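Local coordinates for protein succinyl-CoA:3-ketoacid coenzyme A transferase subunit B (Helicobacter pylori, PDB 3RRL) that probably catalyses, with its partner subunit, the transfer of coenzyme A from succinyl-CoA to a 3-oxo acid, giving a 3-oxoacyl-CoA and succinate, at residues F40-G48 with S84-I93; H130-H141 with V163-F174. One frame throughout, in Å; residues are numbered along the deposited sequence.

Contact 1 (F40-G48 with S84-I93); sequences FQSENGLLG and SFAMIRGGHI
Ser-84 and Gln-41 meet where helix 81-89 packs against a β-hairpin, and a single hydroxyl does most of the polar work between them. Ser-84 OG donates to the backbone carbonyl of Glu-43, with OG 2.8 Å from Glu-43 O; the hydroxyl comes from above the carbonyl plane, and the C=O...OG angle of 100° places it well to one side of the oxygen. Ser-84 OG also receives a weak bond from Gln-41 NE2, 3.0 Å away and bent to 129° at the hydrogen. The stronger partner of this amide is Asn-20, whose ND2 donates to Gln-41 OE1, so both ends of a buried carboxamide are engaged. A bend at chi2 (-100°) brings the Gln-41 amide to the helix beside Ser-84, where apolar groups surround it: Ile-88 CD1 lies 3.8 Å from Gln-41 NE2, the Met-87 side chain slides past that of Gln-41 in the opposite direction, its selenium near Gln-41 CG, and the Ile-93 side chain crosses that of Gln-41 at about a right angle, CD1 touching Gln-41 CB and CG. Beyond the serine, Phe-85 CZ rests 3.8 Å from Glu-43 CB. Within the turn, Ser-42 O accepts from both Gly-45 N and Leu-46 N, which approach it from one face, while Asn-44 ND2 is taken up by Ile-63 O. Gly-45 has positive phi, as the first position of such a bulge commonly does. The hairpin is thus closed by a G1 beta bulge, and the turn so fixed carries Glu-43, the predicted catalytic glutamate of this coenzyme A transferase.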
loop_
_atom_site.group_PDB
_atom_site.type_symbol
_atom_site.label_atom_id
_atom_site.label_comp_id
_atom_site.label_asym_id
_atom_site.label_seq_id
_atom_site.Cartn_x
_atom_site.Cartn_y
_atom_site.Cartn_z
ATOM N N PHE B 40 -18.440 -9.985 7.394
ATOM C CA PHE B 40 -17.631 -10.997 6.741
ATOM C C PHE B 40 -16.728 -10.378 5.687
ATOM O O PHE B 40 -17.164 -9.552 4.885
ATOM C CB PHE B 40 -18.515 -12.093 6.146
ATOM C CG PHE B 40 -19.270 -12.879 7.180
ATOM C CD1 PHE B 40 -18.605 -13.771 8.008
ATOM C CD2 PHE B 40 -20.644 -12.717 7.331
ATOM C CE1 PHE B 40 -19.292 -14.494 8.973
ATOM C CE2 PHE B 40 -21.343 -13.435 8.289
ATOM C CZ PHE B 40 -20.664 -14.328 9.113
ATOM N N GLN B 41 -15.459 -10.771 5.709
ATOM C CA GLN B 41 -14.467 -10.235 4.794
ATOM C C GLN B 41 -14.195 -11.242 3.687
ATOM O O GLN B 41 -14.108 -12.438 3.944
ATOM C CB GLN B 41 -13.173 -9.931 5.550
ATOM C CG GLN B 41 -12.212 -9.000 4.822
ATOM C CD GLN B 41 -11.090 -9.731 4.122
ATOM O OE1 GLN B 41 -11.167 -10.940 3.895
ATOM N NE2 GLN B 41 -10.033 -8.997 3.769
ATOM N N SER B 42 -14.075 -10.759 2.456
ATOM C CA SER B 42 -13.725 -11.619 1.334
ATOM C C SER B 42 -12.348 -11.180 0.873
ATOM O O SER B 42 -12.113 -9.986 0.662
ATOM C CB SER B 42 -14.751 -11.478 0.210
ATOM O OG SER B 42 -14.656 -12.542 -0.723
ATOM N N GLU B 43 -11.433 -12.134 0.741
ATOM C CA GLU B 43 -10.019 -11.810 0.535
ATOM C C GLU B 43 -9.750 -11.172 -0.827
ATOM O O GLU B 43 -8.667 -10.637 -1.079
ATOM C CB GLU B 43 -9.159 -13.061 0.711
ATOM C CG GLU B 43 -9.398 -14.113 -0.343
ATOM C CD GLU B 43 -9.197 -15.521 0.185
ATOM O OE1 GLU B 43 -9.040 -15.673 1.414
ATOM O OE2 GLU B 43 -9.200 -16.472 -0.627
ATOM N N ASN B 44 -10.758 -11.209 -1.689
ATOM C CA ASN B 44 -10.641 -10.683 -3.038
ATOM C C ASN B 44 -10.953 -9.190 -3.082
ATOM O O ASN B 44 -11.081 -8.597 -4.157
ATOM C CB ASN B 44 -11.445 -11.493 -4.060
ATOM C CG ASN B 44 -12.898 -11.648 -3.680
ATOM O OD1 ASN B 44 -13.237 -11.835 -2.516
ATOM N ND2 ASN B 44 -13.771 -11.589 -4.677
ATOM N N GLY B 45 -11.045 -8.579 -1.902
ATOM C CA GLY B 45 -11.228 -7.140 -1.831
ATOM C C GLY B 45 -12.570 -6.580 -1.415
ATOM O O GLY B 45 -12.952 -5.492 -1.833
ATOM N N LEU B 46 -13.321 -7.340 -0.638
ATOM C CA LEU B 46 -14.548 -6.809 -0.077
ATOM C C LEU B 46 -14.637 -6.974 1.434
ATOM O O LEU B 46 -14.224 -7.994 1.993
ATOM C CB LEU B 46 -15.751 -7.464 -0.740
ATOM C CG LEU B 46 -17.038 -7.453 0.080
ATOM C CD1 LEU B 46 -17.646 -6.048 0.113
ATOM C CD2 LEU B 46 -18.006 -8.470 -0.527
ATOM N N LEU B 47 -15.180 -5.955 2.093
ATOM C CA LEU B 47 -15.567 -6.065 3.491
ATOM C C LEU B 47 -17.077 -5.830 3.558
ATOM O O LEU B 47 -17.567 -4.839 3.021
ATOM C CB LEU B 47 -14.818 -5.023 4.322
ATOM C CG LEU B 47 -14.831 -5.191 5.836
ATOM C CD1 LEU B 47 -14.296 -6.559 6.227
ATOM C CD2 LEU B 47 -14.009 -4.089 6.499
ATOM N N GLY B 48 -17.809 -6.672 4.284
ATOM C CA GLY B 48 -19.265 -6.689 4.192
ATOM C C GLY B 48 -19.949 -7.582 3.166
ATOM O O GLY B 48 -20.805 -7.138 2.403
ATOM N N SER B 84 -6.460 -5.830 1.055
ATOM C CA SER B 84 -7.142 -6.953 1.681
ATOM C C SER B 84 -6.178 -7.708 2.573
ATOM O O SER B 84 -6.468 -7.996 3.743
ATOM C CB SER B 84 -7.671 -7.905 0.614
ATOM O OG SER B 84 -8.374 -8.977 1.210
ATOM N N PHE B 85 -5.018 -8.025 2.021
ATOM C CA PHE B 85 -4.063 -8.825 2.760
ATOM C C PHE B 85 -3.277 -8.008 3.785
ATOM O O PHE B 85 -2.757 -8.562 4.749
ATOM C CB PHE B 85 -3.196 -9.661 1.810
ATOM C CG PHE B 85 -3.930 -10.856 1.266
ATOM C CD1 PHE B 85 -4.153 -11.965 2.067
ATOM C CD2 PHE B 85 -4.452 -10.850 -0.012
ATOM C CE1 PHE B 85 -4.861 -13.051 1.596
ATOM C CE2 PHE B 85 -5.161 -11.938 -0.489
ATOM C CZ PHE B 85 -5.363 -13.041 0.320
ATOM N N ALA B 86 -3.230 -6.690 3.600
ATOM C CA ALA B 86 -2.680 -5.815 4.631
ATOM C C ALA B 86 -3.602 -5.878 5.846
ATOM O O ALA B 86 -3.156 -5.922 6.981
ATOM C CB ALA B 86 -2.563 -4.383 4.118
HETATM N N MSE B 87 -4.902 -5.884 5.584
HETATM C CA MSE B 87 -5.917 -5.972 6.625
HETATM C C MSE B 87 -5.782 -7.310 7.357
HETATM O O MSE B 87 -5.848 -7.385 8.592
HETATM C CB MSE B 87 -7.290 -5.857 5.966
HETATM C CG MSE B 87 -8.471 -5.877 6.888
HETATM SE SE MSE B 87 -10.115 -5.704 5.832
HETATM C CE MSE B 87 -9.559 -4.261 4.676
ATOM N N ILE B 88 -5.588 -8.368 6.583
ATOM C CA ILE B 88 -5.440 -9.705 7.144
ATOM C C ILE B 88 -4.104 -9.881 7.868
ATOM O O ILE B 88 -4.067 -10.296 9.025
ATOM C CB ILE B 88 -5.591 -10.775 6.057
ATOM C CG1 ILE B 88 -7.064 -10.900 5.666
ATOM C CG2 ILE B 88 -5.055 -12.110 6.545
ATOM C CD1 ILE B 88 -7.304 -11.634 4.364
ATOM N N ARG B 89 -3.011 -9.550 7.187
ATOM C CA ARG B 89 -1.673 -9.770 7.731
ATOM C C ARG B 89 -1.430 -8.864 8.928
ATOM O O ARG B 89 -0.669 -9.210 9.837
ATOM C CB ARG B 89 -0.610 -9.501 6.663
ATOM C CG ARG B 89 0.801 -9.936 7.051
ATOM C CD ARG B 89 1.848 -9.316 6.128
ATOM N NE ARG B 89 1.605 -9.611 4.716
ATOM C CZ ARG B 89 1.040 -8.770 3.850
ATOM N NH1 ARG B 89 0.879 -9.152 2.589
ATOM N NH2 ARG B 89 0.644 -7.550 4.229
ATOM N N GLY B 90 -2.080 -7.704 8.922
ATOM C CA GLY B 90 -1.866 -6.705 9.954
ATOM C C GLY B 90 -2.611 -6.981 11.245
ATOM O O GLY B 90 -2.525 -6.194 12.188
ATOM N N GLY B 91 -3.355 -8.085 11.286
ATOM C CA GLY B 91 -4.014 -8.523 12.508
ATOM C C GLY B 91 -5.374 -7.905 12.787
ATOM O O GLY B 91 -5.837 -7.896 13.934
ATOM N N HIS B 92 -6.022 -7.390 11.747
ATOM C CA HIS B 92 -7.288 -6.682 11.931
ATOM C C HIS B 92 -8.531 -7.578 11.915
ATOM O O HIS B 92 -9.593 -7.177 12.383
ATOM C CB HIS B 92 -7.402 -5.544 10.911
ATOM C CG HIS B 92 -6.233 -4.607 10.939
ATOM N ND1 HIS B 92 -6.219 -3.454 11.695
ATOM C CD2 HIS B 92 -5.024 -4.673 10.331
ATOM C CE1 HIS B 92 -5.059 -2.843 11.540
ATOM N NE2 HIS B 92 -4.314 -3.563 10.719
ATOM N N ILE B 93 -8.393 -8.801 11.411
ATOM C CA ILE B 93 -9.507 -9.749 11.366
ATOM C C ILE B 93 -9.593 -10.519 12.689
ATOM O O ILE B 93 -8.621 -11.134 13.115
ATOM C CB ILE B 93 -9.333 -10.760 10.212
ATOM C CG1 ILE B 93 -9.208 -10.034 8.874
ATOM C CG2 ILE B 93 -10.493 -11.766 10.182
ATOM C CD1 ILE B 93 -10.437 -9.268 8.484
#

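Contact 2 (H130-H141 with V163-F174); sequences HGAKKVIVIMEH and VVHQLITDLAVF
His-130, in the last turn of helix 125-131, offers a ring face to Val-163, whose CG1 sits over it, toward the rim, in a CH-pi contact. Lys-134 stretches its extended chain across Gln-166; Lys-134 NZ bonds to Gln-166 OE1 at 2.9 Å from above the amide plane, and Glu-12 is shared by both, in a salt bridge with the lysine and a hydrogen bond from Gln-166 NE2. Val-135 N donates to His-165 ND1, 3.0 Å away and tilted 30° from the imidazole plane, while Val-135 O accepts from both His-165 N and Gln-166 N. From here strands 134-138 and 166-168 run parallel in the central sheet of the coenzyme A transferase domain, which belongs to a Rossmann-like superfamily. Ile-136 and Ile-138 share a face with Gln-166 and Ile-168, turned to helix 2-10; Val-137 and Leu-167 lie on the other face, Val-137 CG2 being 3.7 Å from Val-164 CG2. Met-139 N donates to Ile-168 O, and the Met-139 methyl CE reaches Leu-167 CD1. His-141 N uses the syn lone pair of Asp-170 OD1 at 2.8 Å. With CG anti to the backbone N (chi1 -160°), the His-141 ring turns toward residues 169-171: ND1 meets Thr-169 OG1 in its plane at 2.7 Å, Leu-171 CD1 covers one face, and NE2 bonds to Thr-199; Thr-169 OG1 also accepts from Leu-171 N, an ST turn, and from Ala-172 N, an ST motif.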
loop_
_atom_site.group_PDB
_atom_site.type_symbol
_atom_site.label_atom_id
_atom_site.label_comp_id
_atom_site.label_asym_id
_atom_site.label_seq_id
_atom_site.Cartn_x
_atom_site.Cartn_y
_atom_site.Cartn_z
ATOM N N HIS B 130 -1.736 -16.804 10.125
ATOM C CA HIS B 130 -0.894 -15.907 10.916
ATOM C C HIS B 130 -1.578 -14.616 11.380
ATOM O O HIS B 130 -1.396 -14.189 12.522
ATOM C CB HIS B 130 0.405 -15.589 10.182
ATOM C CG HIS B 130 1.334 -16.755 10.083
ATOM N ND1 HIS B 130 1.388 -17.571 8.976
ATOM C CD2 HIS B 130 2.231 -17.257 10.964
ATOM C CE1 HIS B 130 2.286 -18.520 9.172
ATOM N NE2 HIS B 130 2.811 -18.352 10.373
ATOM N N GLY B 131 -2.355 -13.998 10.497
ATOM C CA GLY B 131 -2.928 -12.685 10.768
ATOM C C GLY B 131 -4.135 -12.627 11.693
ATOM O O GLY B 131 -4.233 -11.727 12.528
ATOM N N ALA B 132 -5.060 -13.575 11.548
ATOM C CA ALA B 132 -6.312 -13.547 12.308
ATOM C C ALA B 132 -6.044 -13.549 13.815
ATOM O O ALA B 132 -5.171 -14.270 14.280
ATOM C CB ALA B 132 -7.181 -14.730 11.917
ATOM N N LYS B 133 -6.771 -12.736 14.579
ATOM C CA LYS B 133 -6.583 -12.723 16.037
ATOM C C LYS B 133 -6.871 -14.103 16.636
ATOM O O LYS B 133 -6.209 -14.538 17.583
ATOM C CB LYS B 133 -7.460 -11.662 16.710
ATOM C CG LYS B 133 -7.096 -10.228 16.336
ATOM C CD LYS B 133 -8.058 -9.232 16.972
ATOM C CE LYS B 133 -8.168 -7.961 16.141
ATOM N NZ LYS B 133 -9.309 -7.097 16.589
ATOM N N LYS B 134 -7.869 -14.787 16.087
ATOM C CA LYS B 134 -8.120 -16.167 16.462
ATOM C C LYS B 134 -8.297 -17.036 15.224
ATOM O O LYS B 134 -9.011 -16.672 14.290
ATOM C CB LYS B 134 -9.345 -16.286 17.367
ATOM C CG LYS B 134 -9.534 -17.685 17.896
ATOM C CD LYS B 134 -10.753 -17.803 18.788
ATOM C CE LYS B 134 -10.882 -19.226 19.325
ATOM N NZ LYS B 134 -12.184 -19.452 20.011
ATOM N N VAL B 135 -7.626 -18.181 15.224
ATOM C CA VAL B 135 -7.706 -19.122 14.124
ATOM C C VAL B 135 -8.416 -20.379 14.588
ATOM O O VAL B 135 -7.935 -21.071 15.478
ATOM C CB VAL B 135 -6.312 -19.491 13.605
ATOM C CG1 VAL B 135 -6.406 -20.619 12.597
ATOM C CG2 VAL B 135 -5.626 -18.266 12.993
ATOM N N ILE B 136 -9.572 -20.655 13.992
ATOM C CA ILE B 136 -10.325 -21.868 14.276
ATOM C C ILE B 136 -10.329 -22.804 13.066
ATOM O O ILE B 136 -10.678 -22.394 11.963
ATOM C CB ILE B 136 -11.787 -21.547 14.624
ATOM C CG1 ILE B 136 -11.860 -20.548 15.777
ATOM C CG2 ILE B 136 -12.555 -22.822 14.964
ATOM C CD1 ILE B 136 -13.276 -20.085 16.080
ATOM N N VAL B 137 -9.940 -24.059 13.274
ATOM C CA VAL B 137 -10.051 -25.071 12.233
ATOM C C VAL B 137 -11.248 -25.969 12.534
ATOM O O VAL B 137 -11.418 -26.432 13.665
ATOM C CB VAL B 137 -8.786 -25.943 12.137
ATOM C CG1 VAL B 137 -9.024 -27.122 11.191
ATOM C CG2 VAL B 137 -7.602 -25.123 11.673
ATOM N N ILE B 138 -12.083 -26.197 11.527
ATOM C CA ILE B 138 -13.212 -27.104 11.670
ATOM C C ILE B 138 -13.111 -28.199 10.614
ATOM O O ILE B 138 -12.928 -27.925 9.424
ATOM C CB ILE B 138 -14.570 -26.376 11.588
ATOM C CG1 ILE B 138 -14.860 -25.906 10.156
ATOM C CG2 ILE B 138 -14.611 -25.231 12.589
ATOM C CD1 ILE B 138 -16.262 -25.325 9.975
HETATM N N MSE B 139 -13.204 -29.438 11.071
HETATM C CA MSE B 139 -12.757 -30.564 10.280
HETATM C C MSE B 139 -13.447 -31.842 10.717
HETATM O O MSE B 139 -13.718 -32.023 11.903
HETATM C CB MSE B 139 -11.265 -30.703 10.532
HETATM C CG MSE B 139 -10.556 -31.738 9.731
HETATM SE SE MSE B 139 -8.697 -31.611 10.253
HETATM C CE MSE B 139 -8.823 -32.346 12.049
ATOM N N GLU B 140 -13.691 -32.749 9.777
ATOM C CA GLU B 140 -14.125 -34.090 10.150
ATOM C C GLU B 140 -12.956 -34.789 10.833
ATOM O O GLU B 140 -11.810 -34.667 10.395
ATOM C CB GLU B 140 -14.620 -34.869 8.929
ATOM C CG GLU B 140 -16.036 -34.494 8.506
ATOM C CD GLU B 140 -16.379 -34.958 7.107
ATOM O OE1 GLU B 140 -16.523 -36.182 6.898
ATOM O OE2 GLU B 140 -16.505 -34.095 6.211
ATOM N N HIS B 141 -13.249 -35.502 11.919
ATOM C CA HIS B 141 -12.212 -36.023 12.810
ATOM C C HIS B 141 -11.366 -37.127 12.171
ATOM O O HIS B 141 -10.166 -37.222 12.431
ATOM C CB HIS B 141 -12.828 -36.515 14.127
ATOM C CG HIS B 141 -11.847 -36.611 15.255
ATOM N ND1 HIS B 141 -11.808 -35.700 16.289
ATOM C CD2 HIS B 141 -10.862 -37.509 15.507
ATOM C CE1 HIS B 141 -10.843 -36.030 17.132
ATOM N NE2 HIS B 141 -10.258 -37.126 16.682
ATOM N N VAL B 163 -0.204 -22.566 14.393
ATOM C CA VAL B 163 -1.152 -21.484 14.138
ATOM C C VAL B 163 -2.578 -21.703 14.661
ATOM O O VAL B 163 -3.368 -20.763 14.723
ATOM C CB VAL B 163 -1.221 -21.185 12.633
ATOM C CG1 VAL B 163 0.121 -20.655 12.149
ATOM C CG2 VAL B 163 -1.635 -22.443 11.860
ATOM N N VAL B 164 -2.913 -22.924 15.053
ATOM C CA VAL B 164 -4.313 -23.232 15.339
ATOM C C VAL B 164 -4.636 -22.940 16.791
ATOM O O VAL B 164 -3.993 -23.480 17.676
ATOM C CB VAL B 164 -4.652 -24.710 15.022
ATOM C CG1 VAL B 164 -6.100 -25.023 15.389
ATOM C CG2 VAL B 164 -4.396 -25.004 13.549
ATOM N N HIS B 165 -5.596 -22.051 17.029
ATOM C CA HIS B 165 -6.034 -21.733 18.386
ATOM C C HIS B 165 -7.054 -22.733 18.912
ATOM O O HIS B 165 -6.997 -23.151 20.071
ATOM C CB HIS B 165 -6.596 -20.309 18.468
ATOM C CG HIS B 165 -5.555 -19.244 18.321
ATOM N ND1 HIS B 165 -5.283 -18.633 17.116
ATOM C CD2 HIS B 165 -4.705 -18.699 19.219
ATOM C CE1 HIS B 165 -4.318 -17.747 17.283
ATOM N NE2 HIS B 165 -3.949 -17.767 18.550
ATOM N N GLN B 166 -7.991 -23.116 18.050
ATOM C CA GLN B 166 -9.083 -23.984 18.461
ATOM C C GLN B 166 -9.444 -24.934 17.325
ATOM O O GLN B 166 -9.456 -24.547 16.154
ATOM C CB GLN B 166 -10.285 -23.135 18.866
ATOM C CG GLN B 166 -11.572 -23.909 19.133
ATOM C CD GLN B 166 -12.758 -22.973 19.349
ATOM O OE1 GLN B 166 -12.899 -21.964 18.659
ATOM N NE2 GLN B 166 -13.596 -23.290 20.319
ATOM N N LEU B 167 -9.719 -26.183 17.674
ATOM C CA LEU B 167 -10.065 -27.188 16.680
ATOM C C LEU B 167 -11.409 -27.815 17.031
ATOM O O LEU B 167 -11.595 -28.346 18.127
ATOM C CB LEU B 167 -8.975 -28.264 16.586
ATOM C CG LEU B 167 -9.363 -29.579 15.903
ATOM C CD1 LEU B 167 -9.667 -29.368 14.426
ATOM C CD2 LEU B 167 -8.272 -30.637 16.088
ATOM N N ILE B 168 -12.347 -27.726 16.098
ATOM C CA ILE B 168 -13.676 -28.277 16.287
ATOM C C ILE B 168 -13.896 -29.410 15.290
ATOM O O ILE B 168 -13.840 -29.192 14.081
ATOM C CB ILE B 168 -14.741 -27.188 16.048
ATOM C CG1 ILE B 168 -14.513 -25.995 16.984
ATOM C CG2 ILE B 168 -16.140 -27.751 16.212
ATOM C CD1 ILE B 168 -15.512 -24.860 16.782
ATOM N N THR B 169 -14.127 -30.620 15.792
ATOM C CA THR B 169 -14.497 -31.741 14.929
ATOM C C THR B 169 -15.884 -32.291 15.299
ATOM O O THR B 169 -16.548 -31.771 16.202
ATOM C CB THR B 169 -13.446 -32.879 14.975
ATOM O OG1 THR B 169 -13.611 -33.656 16.169
ATOM C CG2 THR B 169 -12.040 -32.308 14.930
ATOM N N ASP B 170 -16.318 -33.335 14.601
ATOM C CA ASP B 170 -17.605 -33.976 14.895
ATOM C C ASP B 170 -17.576 -34.725 16.234
ATOM O O ASP B 170 -18.617 -35.118 16.772
ATOM C CB ASP B 170 -17.998 -34.934 13.764
ATOM C CG ASP B 170 -16.840 -35.810 13.317
ATOM O OD1 ASP B 170 -15.773 -35.252 12.982
ATOM O OD2 ASP B 170 -16.980 -37.053 13.320
ATOM N N LEU B 171 -16.373 -34.918 16.763
ATOM C CA LEU B 171 -16.175 -35.617 18.034
ATOM C C LEU B 171 -15.987 -34.640 19.185
ATOM O O LEU B 171 -16.686 -34.720 20.195
ATOM C CB LEU B 171 -15.002 -36.600 17.974
ATOM C CG LEU B 171 -15.102 -37.713 16.933
ATOM C CD1 LEU B 171 -13.957 -38.709 17.103
ATOM C CD2 LEU B 171 -16.446 -38.413 17.033
ATOM N N ALA B 172 -15.019 -33.749 19.042
ATOM C CA ALA B 172 -14.620 -32.884 20.134
ATOM C C ALA B 172 -14.118 -31.493 19.783
ATOM O O ALA B 172 -13.868 -31.168 18.636
ATOM C CB ALA B 172 -13.579 -33.590 20.944
ATOM N N VAL B 173 -13.996 -30.679 20.820
ATOM C CA VAL B 173 -13.422 -29.362 20.720
ATOM C C VAL B 173 -12.100 -29.361 21.486
ATOM O O VAL B 173 -12.037 -29.776 22.625
ATOM C CB VAL B 173 -14.342 -28.293 21.289
ATOM C CG1 VAL B 173 -13.723 -26.941 21.135
ATOM C CG2 VAL B 173 -15.674 -28.349 20.624
ATOM N N PHE B 174 -11.050 -28.887 20.834
ATOM C CA PHE B 174 -9.732 -28.826 21.418
ATOM C C PHE B 174 -9.217 -27.404 21.377
ATOM O O PHE B 174 -9.565 -26.644 20.495
ATOM C CB PHE B 174 -8.744 -29.670 20.626
ATOM C CG PHE B 174 -9.072 -31.122 20.566
ATOM C CD1 PHE B 174 -8.515 -32.003 21.464
ATOM C CD2 PHE B 174 -9.906 -31.612 19.588
ATOM C CE1 PHE B 174 -8.802 -33.331 21.399
ATOM C CE2 PHE B 174 -10.193 -32.946 19.523
ATOM C CZ PHE B 174 -9.640 -33.805 20.427
#

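How the contacts relate
Both contacts belong to one mixed sheet, yet their centres lie 20 Å apart. Contact 1 supplies strands 39-42 and 46-49 toward one side of it, contact 2 strands 134-138, 166-168 and 172-177 toward the other, with strands 18-21 and 95-98 between them. Along the chain they are in series: the hairpin and its helix are complete before the parallel pair begins. They nevertheless touch, since Ile-93, at the end of contact 1, probably accepts a hydrogen bond at its O from Lys-133 N (2.9 Å) in contact 2. Residues 84-93 lead directly into strand 95-98, so the backbone joins the predicted active-site glutamate's surroundings to the middle of the sheet.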